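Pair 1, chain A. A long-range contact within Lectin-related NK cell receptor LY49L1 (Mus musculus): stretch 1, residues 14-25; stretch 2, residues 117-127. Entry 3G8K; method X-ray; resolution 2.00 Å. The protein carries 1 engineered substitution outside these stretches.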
# COMPACT_ATOMS: atom_id res chain seq x y z
N TYR A 14 6.42 5.21 1.36
CA TYR A 14 7.26 5.30 0.19
C TYR A 14 8.42 6.22 0.61
O TYR A 14 8.21 7.37 0.87
CB TYR A 14 6.49 5.87 -1.02
CG TYR A 14 7.36 6.02 -2.30
CD1 TYR A 14 8.02 4.91 -2.86
CD2 TYR A 14 7.49 7.25 -2.94
CE1 TYR A 14 8.79 5.00 -4.00
CE2 TYR A 14 8.28 7.37 -4.12
CZ TYR A 14 8.92 6.23 -4.64
OH TYR A 14 9.71 6.34 -5.84
N GLY A 15 9.64 5.67 0.72
CA GLY A 15 10.76 6.53 1.07
C GLY A 15 10.59 6.90 2.52
O GLY A 15 10.45 5.99 3.37
N ILE A 16 10.52 8.21 2.79
CA ILE A 16 10.43 8.78 4.15
C ILE A 16 9.02 9.23 4.60
O ILE A 16 8.88 9.83 5.62
CB ILE A 16 11.56 9.92 4.30
CG1 ILE A 16 12.57 9.68 5.43
CG2 ILE A 16 11.01 11.30 4.22
CD1 ILE A 16 12.19 10.26 6.79
N LYS A 17 7.97 8.89 3.85
CA LYS A 17 6.59 9.37 4.06
C LYS A 17 5.58 8.17 4.08
O LYS A 17 5.60 7.32 3.18
CB LYS A 17 6.16 10.40 2.95
CG LYS A 17 4.82 11.17 3.28
CD LYS A 17 4.46 12.37 2.38
CE LYS A 17 5.66 13.09 1.77
NZ LYS A 17 5.11 13.93 0.70
N CYS A 18 4.70 8.11 5.07
CA CYS A 18 3.53 7.19 5.02
C CYS A 18 2.21 7.89 4.68
O CYS A 18 2.18 9.10 4.67
CB CYS A 18 3.47 6.45 6.32
SG CYS A 18 5.04 5.51 6.56
N TYR A 19 1.12 7.12 4.41
CA TYR A 19 -0.12 7.57 3.82
C TYR A 19 -1.22 6.83 4.52
O TYR A 19 -1.23 5.60 4.54
CB TYR A 19 -0.17 7.19 2.34
CG TYR A 19 1.04 7.80 1.57
CD1 TYR A 19 2.21 7.04 1.32
CD2 TYR A 19 0.99 9.11 1.12
CE1 TYR A 19 3.35 7.62 0.62
CE2 TYR A 19 2.14 9.69 0.40
CZ TYR A 19 3.29 8.93 0.23
OH TYR A 19 4.34 9.44 -0.52
N TYR A 20 -2.16 7.57 5.05
CA TYR A 20 -3.27 7.01 5.92
C TYR A 20 -4.59 7.49 5.31
O TYR A 20 -4.60 8.53 4.67
CB TYR A 20 -3.10 7.53 7.37
CG TYR A 20 -1.68 7.34 7.93
CD1 TYR A 20 -0.71 8.34 7.80
CD2 TYR A 20 -1.32 6.17 8.57
CE1 TYR A 20 0.58 8.13 8.29
CE2 TYR A 20 -0.05 5.99 9.09
CZ TYR A 20 0.89 6.95 8.89
OH TYR A 20 2.11 6.74 9.44
N PHE A 21 -5.69 6.73 5.52
CA PHE A 21 -6.96 6.90 4.79
C PHE A 21 -8.02 6.99 5.84
O PHE A 21 -8.08 6.12 6.68
CB PHE A 21 -7.26 5.71 3.78
CG PHE A 21 -6.17 5.51 2.79
CD1 PHE A 21 -5.03 4.80 3.17
CD2 PHE A 21 -6.20 6.15 1.50
CE1 PHE A 21 -3.92 4.68 2.30
CE2 PHE A 21 -5.09 6.00 0.59
CZ PHE A 21 -3.96 5.27 1.01
N VAL A 22 -8.80 8.09 5.81
CA VAL A 22 -10.03 8.28 6.65
C VAL A 22 -11.19 7.38 6.09
O VAL A 22 -11.24 7.10 4.87
CB VAL A 22 -10.45 9.81 6.80
CG1 VAL A 22 -11.60 10.00 7.78
CG2 VAL A 22 -9.29 10.69 7.23
N MET A 23 -12.08 6.87 6.96
CA MET A 23 -13.10 5.92 6.48
C MET A 23 -14.28 6.60 5.78
O MET A 23 -14.80 6.09 4.78
CB MET A 23 -13.64 5.05 7.62
CG MET A 23 -12.60 4.16 8.17
SD MET A 23 -13.27 2.90 9.26
CE MET A 23 -13.53 3.87 10.73
N ASP A 24 -14.69 7.74 6.33
CA ASP A 24 -15.73 8.59 5.80
C ASP A 24 -15.21 9.63 4.81
O ASP A 24 -14.16 10.27 4.98
CB ASP A 24 -16.42 9.34 6.93
CG ASP A 24 -17.17 8.41 7.88
OD1 ASP A 24 -17.32 8.78 9.08
OD2 ASP A 24 -17.62 7.32 7.46
N ARG A 25 -15.99 9.78 3.76
CA ARG A 25 -15.78 10.81 2.79
C ARG A 25 -16.08 12.15 3.41
O ARG A 25 -17.08 12.29 4.11
CB ARG A 25 -16.75 10.53 1.66
CG ARG A 25 -16.32 9.26 1.02
CD ARG A 25 -16.61 9.29 -0.44
NE ARG A 25 -17.83 8.56 -0.77
CZ ARG A 25 -19.06 9.09 -0.82
NH1 ARG A 25 -19.30 10.37 -0.54
NH2 ARG A 25 -20.05 8.32 -1.17
N PHE A 117 -14.90 13.54 -0.69
CA PHE A 117 -13.94 12.51 -1.18
C PHE A 117 -13.14 11.87 0.00
O PHE A 117 -13.14 12.39 1.12
CB PHE A 117 -12.99 13.13 -2.29
CG PHE A 117 -13.77 13.57 -3.52
CD1 PHE A 117 -13.98 14.91 -3.79
CD2 PHE A 117 -14.32 12.64 -4.37
CE1 PHE A 117 -14.71 15.32 -4.91
CE2 PHE A 117 -15.07 13.05 -5.48
CZ PHE A 117 -15.23 14.39 -5.75
N ILE A 118 -12.53 10.71 -0.24
CA ILE A 118 -11.63 10.07 0.74
C ILE A 118 -10.49 11.05 1.07
O ILE A 118 -9.90 11.58 0.18
CB ILE A 118 -11.09 8.72 0.26
CG1 ILE A 118 -12.23 7.69 0.01
CG2 ILE A 118 -10.10 8.08 1.33
CD1 ILE A 118 -13.12 7.51 1.23
N CYS A 119 -10.21 11.26 2.34
CA CYS A 119 -8.98 11.99 2.77
C CYS A 119 -7.74 11.11 2.74
O CYS A 119 -7.71 10.01 3.29
CB CYS A 119 -9.13 12.65 4.18
SG CYS A 119 -10.82 13.11 4.66
N ILE A 120 -6.71 11.56 2.03
CA ILE A 120 -5.43 10.93 2.25
C ILE A 120 -4.57 11.95 3.02
O ILE A 120 -4.34 13.11 2.54
CB ILE A 120 -4.78 10.38 0.99
CG1 ILE A 120 -3.42 9.77 1.29
CG2 ILE A 120 -4.60 11.47 -0.10
CD1 ILE A 120 -2.79 9.16 0.02
N CYS A 121 -4.19 11.52 4.24
CA CYS A 121 -3.31 12.25 5.16
C CYS A 121 -1.85 11.77 5.05
O CYS A 121 -1.60 10.61 5.06
CB CYS A 121 -3.75 11.99 6.57
SG CYS A 121 -5.52 12.31 6.85
N GLY A 122 -0.88 12.65 4.92
CA GLY A 122 0.50 12.15 5.01
C GLY A 122 1.19 12.55 6.31
O GLY A 122 0.82 13.54 6.95
N LYS A 123 2.19 11.78 6.69
CA LYS A 123 3.11 12.03 7.80
C LYS A 123 4.48 11.41 7.47
O LYS A 123 4.58 10.23 7.21
CB LYS A 123 2.59 11.50 9.14
CG LYS A 123 3.40 12.02 10.41
CD LYS A 123 2.87 11.34 11.68
CE LYS A 123 3.61 11.70 12.95
NZ LYS A 123 3.22 10.69 14.02
N ARG A 124 5.51 12.26 7.39
CA ARG A 124 6.87 11.82 7.28
C ARG A 124 7.33 11.05 8.50
O ARG A 124 6.85 11.25 9.61
CB ARG A 124 7.80 13.00 7.00
CG ARG A 124 7.68 13.43 5.64
CD ARG A 124 8.55 14.63 5.37
NE ARG A 124 9.95 14.51 5.76
CZ ARG A 124 10.96 14.66 4.89
NH1 ARG A 124 10.67 14.86 3.60
NH2 ARG A 124 12.23 14.61 5.27
N LEU A 125 8.27 10.16 8.27
CA LEU A 125 8.78 9.32 9.33
C LEU A 125 9.75 10.08 10.31
O LEU A 125 9.96 9.67 11.46
CB LEU A 125 9.34 8.05 8.68
CG LEU A 125 8.53 6.75 8.62
CD1 LEU A 125 7.11 6.96 8.66
CD2 LEU A 125 8.85 5.91 7.43
N ASP A 126 10.35 11.16 9.82
CA ASP A 126 11.11 12.10 10.62
C ASP A 126 10.23 13.27 11.19
O ASP A 126 10.76 14.34 11.49
CB ASP A 126 12.32 12.63 9.83
CG ASP A 126 11.95 13.34 8.57
OD1 ASP A 126 12.86 13.61 7.76
OD2 ASP A 126 10.77 13.68 8.34
N LYS A 127 8.91 13.05 11.41
CA LYS A 127 8.07 14.10 11.97
C LYS A 127 7.78 13.81 13.44
O LYS A 127 7.25 12.77 13.79
CB LYS A 127 6.82 14.46 11.13
CG LYS A 127 5.68 15.08 11.98
CD LYS A 127 4.83 16.14 11.28
CE LYS A 127 3.32 16.08 11.76
NZ LYS A 127 2.28 16.89 10.94
O HOH W 1 4.10 8.22 9.30

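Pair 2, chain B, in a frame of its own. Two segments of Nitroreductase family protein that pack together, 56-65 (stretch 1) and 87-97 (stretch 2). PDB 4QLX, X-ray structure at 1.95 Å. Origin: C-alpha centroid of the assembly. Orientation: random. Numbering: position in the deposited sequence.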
# COMPACT_ATOMS: atom_id res chain seq x y z
N GLN B 56 -8.01 1.52 -11.34
CA GLN B 56 -8.46 2.06 -10.05
C GLN B 56 -9.57 1.18 -9.46
O GLN B 56 -10.66 1.67 -9.15
CB GLN B 56 -8.94 3.50 -10.24
CG GLN B 56 -7.86 4.48 -10.65
CD GLN B 56 -8.45 5.74 -11.28
OE1 GLN B 56 -9.06 6.56 -10.59
NE2 GLN B 56 -8.27 5.90 -12.59
N SER B 57 -9.28 -0.11 -9.34
CA SER B 57 -10.31 -1.13 -9.18
C SER B 57 -10.78 -1.24 -7.72
O SER B 57 -10.95 -2.35 -7.19
CB SER B 57 -9.79 -2.48 -9.69
OG SER B 57 -9.41 -2.42 -11.07
N TRP B 58 -10.99 -0.09 -7.10
CA TRP B 58 -11.39 -0.04 -5.69
C TRP B 58 -12.75 0.60 -5.53
O TRP B 58 -13.18 1.37 -6.38
CB TRP B 58 -10.36 0.74 -4.86
CG TRP B 58 -9.81 1.98 -5.53
CD1 TRP B 58 -10.51 3.12 -5.83
CD2 TRP B 58 -8.46 2.22 -5.94
NE1 TRP B 58 -9.67 4.04 -6.41
CE2 TRP B 58 -8.41 3.51 -6.48
CE3 TRP B 58 -7.29 1.46 -5.89
CZ2 TRP B 58 -7.23 4.07 -7.00
CZ3 TRP B 58 -6.11 2.01 -6.40
CH2 TRP B 58 -6.10 3.31 -6.94
N HIS B 59 -13.43 0.26 -4.44
CA HIS B 59 -14.71 0.88 -4.11
C HIS B 59 -14.77 1.08 -2.61
O HIS B 59 -14.45 0.17 -1.84
CB HIS B 59 -15.88 0.04 -4.59
CG HIS B 59 -17.21 0.72 -4.46
ND1 HIS B 59 -17.73 1.53 -5.45
CD2 HIS B 59 -18.10 0.76 -3.44
CE1 HIS B 59 -18.89 2.02 -5.05
NE2 HIS B 59 -19.14 1.57 -3.83
N PHE B 60 -15.20 2.26 -2.19
CA PHE B 60 -15.19 2.64 -0.78
C PHE B 60 -16.59 2.69 -0.18
O PHE B 60 -17.50 3.26 -0.77
CB PHE B 60 -14.50 3.99 -0.64
CG PHE B 60 -13.13 4.05 -1.28
CD1 PHE B 60 -12.03 3.50 -0.64
CD2 PHE B 60 -12.96 4.63 -2.53
CE1 PHE B 60 -10.78 3.55 -1.22
CE2 PHE B 60 -11.72 4.67 -3.11
CZ PHE B 60 -10.62 4.14 -2.45
N VAL B 61 -16.79 2.08 0.98
CA VAL B 61 -18.06 2.24 1.67
C VAL B 61 -17.81 2.83 3.06
O VAL B 61 -17.14 2.21 3.89
CB VAL B 61 -18.82 0.92 1.80
CG1 VAL B 61 -20.14 1.13 2.55
CG2 VAL B 61 -19.08 0.32 0.43
N VAL B 62 -18.30 4.05 3.29
CA VAL B 62 -18.03 4.77 4.53
C VAL B 62 -19.11 4.46 5.55
O VAL B 62 -20.30 4.65 5.30
CB VAL B 62 -17.95 6.28 4.31
CG1 VAL B 62 -17.74 7.01 5.66
CG2 VAL B 62 -16.84 6.63 3.33
N VAL B 63 -18.66 3.97 6.71
CA VAL B 63 -19.53 3.63 7.81
C VAL B 63 -19.22 4.59 8.95
O VAL B 63 -18.13 4.54 9.52
CB VAL B 63 -19.30 2.17 8.26
CG1 VAL B 63 -20.26 1.78 9.38
CG2 VAL B 63 -19.44 1.23 7.08
N ASP B 64 -20.14 5.50 9.27
CA ASP B 64 -19.83 6.49 10.31
C ASP B 64 -21.04 6.92 11.18
O ASP B 64 -21.00 7.98 11.82
CB ASP B 64 -19.19 7.72 9.68
CG ASP B 64 -20.19 8.56 8.90
OD1 ASP B 64 -21.25 8.01 8.52
OD2 ASP B 64 -19.91 9.75 8.67
N THR B 65 -22.10 6.13 11.17
CA THR B 65 -23.26 6.40 12.02
C THR B 65 -23.54 5.17 12.88
O THR B 65 -23.17 4.05 12.50
CB THR B 65 -24.53 6.77 11.20
OG1 THR B 65 -25.12 5.58 10.65
CG2 THR B 65 -24.21 7.76 10.10
N ALA B 87 -14.40 3.98 16.40
CA ALA B 87 -13.87 4.78 15.30
C ALA B 87 -14.81 5.92 14.90
O ALA B 87 -16.03 5.79 14.97
CB ALA B 87 -13.60 3.90 14.08
N SER B 88 -14.22 7.04 14.50
CA SER B 88 -15.00 8.14 13.92
C SER B 88 -15.68 7.65 12.65
O SER B 88 -16.85 7.93 12.41
CB SER B 88 -14.11 9.35 13.62
OG SER B 88 -13.44 9.83 14.78
N ALA B 89 -14.93 6.93 11.82
CA ALA B 89 -15.50 6.34 10.61
C ALA B 89 -14.71 5.11 10.21
O ALA B 89 -13.51 5.02 10.48
CB ALA B 89 -15.51 7.35 9.48
N ILE B 90 -15.39 4.14 9.61
CA ILE B 90 -14.71 3.02 9.00
C ILE B 90 -14.87 3.17 7.49
O ILE B 90 -15.95 3.48 7.00
CB ILE B 90 -15.27 1.66 9.47
CG1 ILE B 90 -15.18 1.55 11.00
CG2 ILE B 90 -14.52 0.50 8.80
CD1 ILE B 90 -16.45 2.02 11.71
N VAL B 91 -13.77 3.01 6.76
CA VAL B 91 -13.83 3.01 5.31
C VAL B 91 -13.58 1.59 4.84
O VAL B 91 -12.44 1.09 4.92
CB VAL B 91 -12.82 3.98 4.71
CG1 VAL B 91 -12.81 3.88 3.18
CG2 VAL B 91 -13.12 5.41 5.16
N PHE B 92 -14.63 0.92 4.38
CA PHE B 92 -14.44 -0.43 3.88
C PHE B 92 -14.10 -0.42 2.40
O PHE B 92 -14.73 0.30 1.62
CB PHE B 92 -15.66 -1.32 4.12
CG PHE B 92 -15.34 -2.77 3.91
CD1 PHE B 92 -14.86 -3.54 4.96
CD2 PHE B 92 -15.43 -3.34 2.65
CE1 PHE B 92 -14.51 -4.87 4.76
CE2 PHE B 92 -15.09 -4.66 2.44
CZ PHE B 92 -14.63 -5.43 3.49
N ILE B 93 -13.11 -1.23 2.03
CA ILE B 93 -12.65 -1.26 0.65
C ILE B 93 -13.02 -2.59 0.00
O ILE B 93 -12.71 -3.67 0.51
CB ILE B 93 -11.12 -1.02 0.56
CG1 ILE B 93 -10.74 0.19 1.42
CG2 ILE B 93 -10.71 -0.76 -0.91
CD1 ILE B 93 -9.22 0.42 1.55
N ALA B 94 -13.72 -2.50 -1.12
CA ALA B 94 -14.09 -3.69 -1.88
C ALA B 94 -13.46 -3.58 -3.26
O ALA B 94 -13.25 -2.49 -3.76
CB ALA B 94 -15.60 -3.83 -1.96
N GLY B 95 -13.16 -4.72 -3.87
CA GLY B 95 -12.52 -4.74 -5.17
C GLY B 95 -13.56 -4.78 -6.27
O GLY B 95 -14.58 -5.45 -6.15
N ASP B 96 -13.31 -4.04 -7.34
CA ASP B 96 -14.22 -3.96 -8.48
C ASP B 96 -13.75 -4.88 -9.60
O ASP B 96 -12.82 -4.54 -10.34
CB ASP B 96 -14.32 -2.51 -8.97
CG ASP B 96 -15.30 -2.33 -10.13
OD1 ASP B 96 -15.97 -3.31 -10.53
OD2 ASP B 96 -15.41 -1.20 -10.64
N THR B 97 -14.39 -6.03 -9.73
CA THR B 97 -13.96 -7.03 -10.70
C THR B 97 -14.56 -6.79 -12.09
O THR B 97 -14.50 -7.66 -12.96
CB THR B 97 -14.31 -8.45 -10.23
OG1 THR B 97 -15.73 -8.64 -10.27
CG2 THR B 97 -13.80 -8.68 -8.81
O HOH W 2 -14.21 1.17 -9.31

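Pairs 1 and 2 are both two neighbouring antiparallel strands with the same register. Their strand axes approach to 4.7 Å at 154° in pair 1 and to 4.6 Å at 155° in pair 2, and the backbones of 14 central residues superpose with an RMSD of 0.5 Å. K17(A) to V22(A) match W58(B) to V63(B), and I118(A) to L125(A) match A89(B) to D96(B).

The hydrogen-bonded rungs coincide. In pair 1, C18(A) N donates to K123(A) O (3.0 Å), and the return bond from K123(A) N to C18(A) O is weak at 3.4 Å; at the matching rung of pair 2, H59(B) N donates to A94(B) O at 2.8 Å and A94(B) N to H59(B) O at 2.9 Å. The next rung is two-way in both, Y20(A) with C121(A) and V61(B) with F92(B). At one end, L125(A) N reaches I16(A) O (2.7 Å) as D96(B) N reaches S57(B) O (2.9 Å). At the other the pairs differ: V22(A) N to C119(A) O is a weak bond of 3.4 Å, whereas V63(B) and I90(B) exchange two bonds, N to O, of 2.8 Å each.

On the face bearing Y19(A) and F21(A), both rings contact I120(A): its CD1 lies 3.9 Å from Y19(A) CD2 and 3.9 Å from F21(A) CE2. G122(A), opposite Y19(A), has no side chain; a CB there would come tightly, 3.5 Å, to K17(A) CD. In pair 2 that position is I93(B), whose CG2 packs 4.2 Å from W58(B) CB and whose CG1 lies 4.1 Å from F60(B) CD1. F60(B) CD1 also meets V91(B) CG1 at 3.9 Å, so this one ring touches two aliphatic neighbours on the other strand. In pair 2 the glycine is G95(B), the counterpart of R124(A), whose guanidinium carries I16(A) CG2 over one face (3.4 Å from CZ).

On the other face, pair 1 places C18(A) SG 3.3 Å from L125(A) CD1 and spans Y20(A) OH and K123(A) O with a water, at 2.5 and 2.9 Å. V61(B), the match of Y20(A), has a short side chain; the large ring on this rung is that of F92(B), the match of C121(A), and its end leads away from stretch 1. V22(A) CG2 packs 3.6 Å from C119(A) CB; the matching V63(B) and I90(B) approach CB to CB at 4.2 Å. Pair 2 has a water of its own, donating to W58(B) O (3.1 Å) and D96(B) OD2 (3.0 Å).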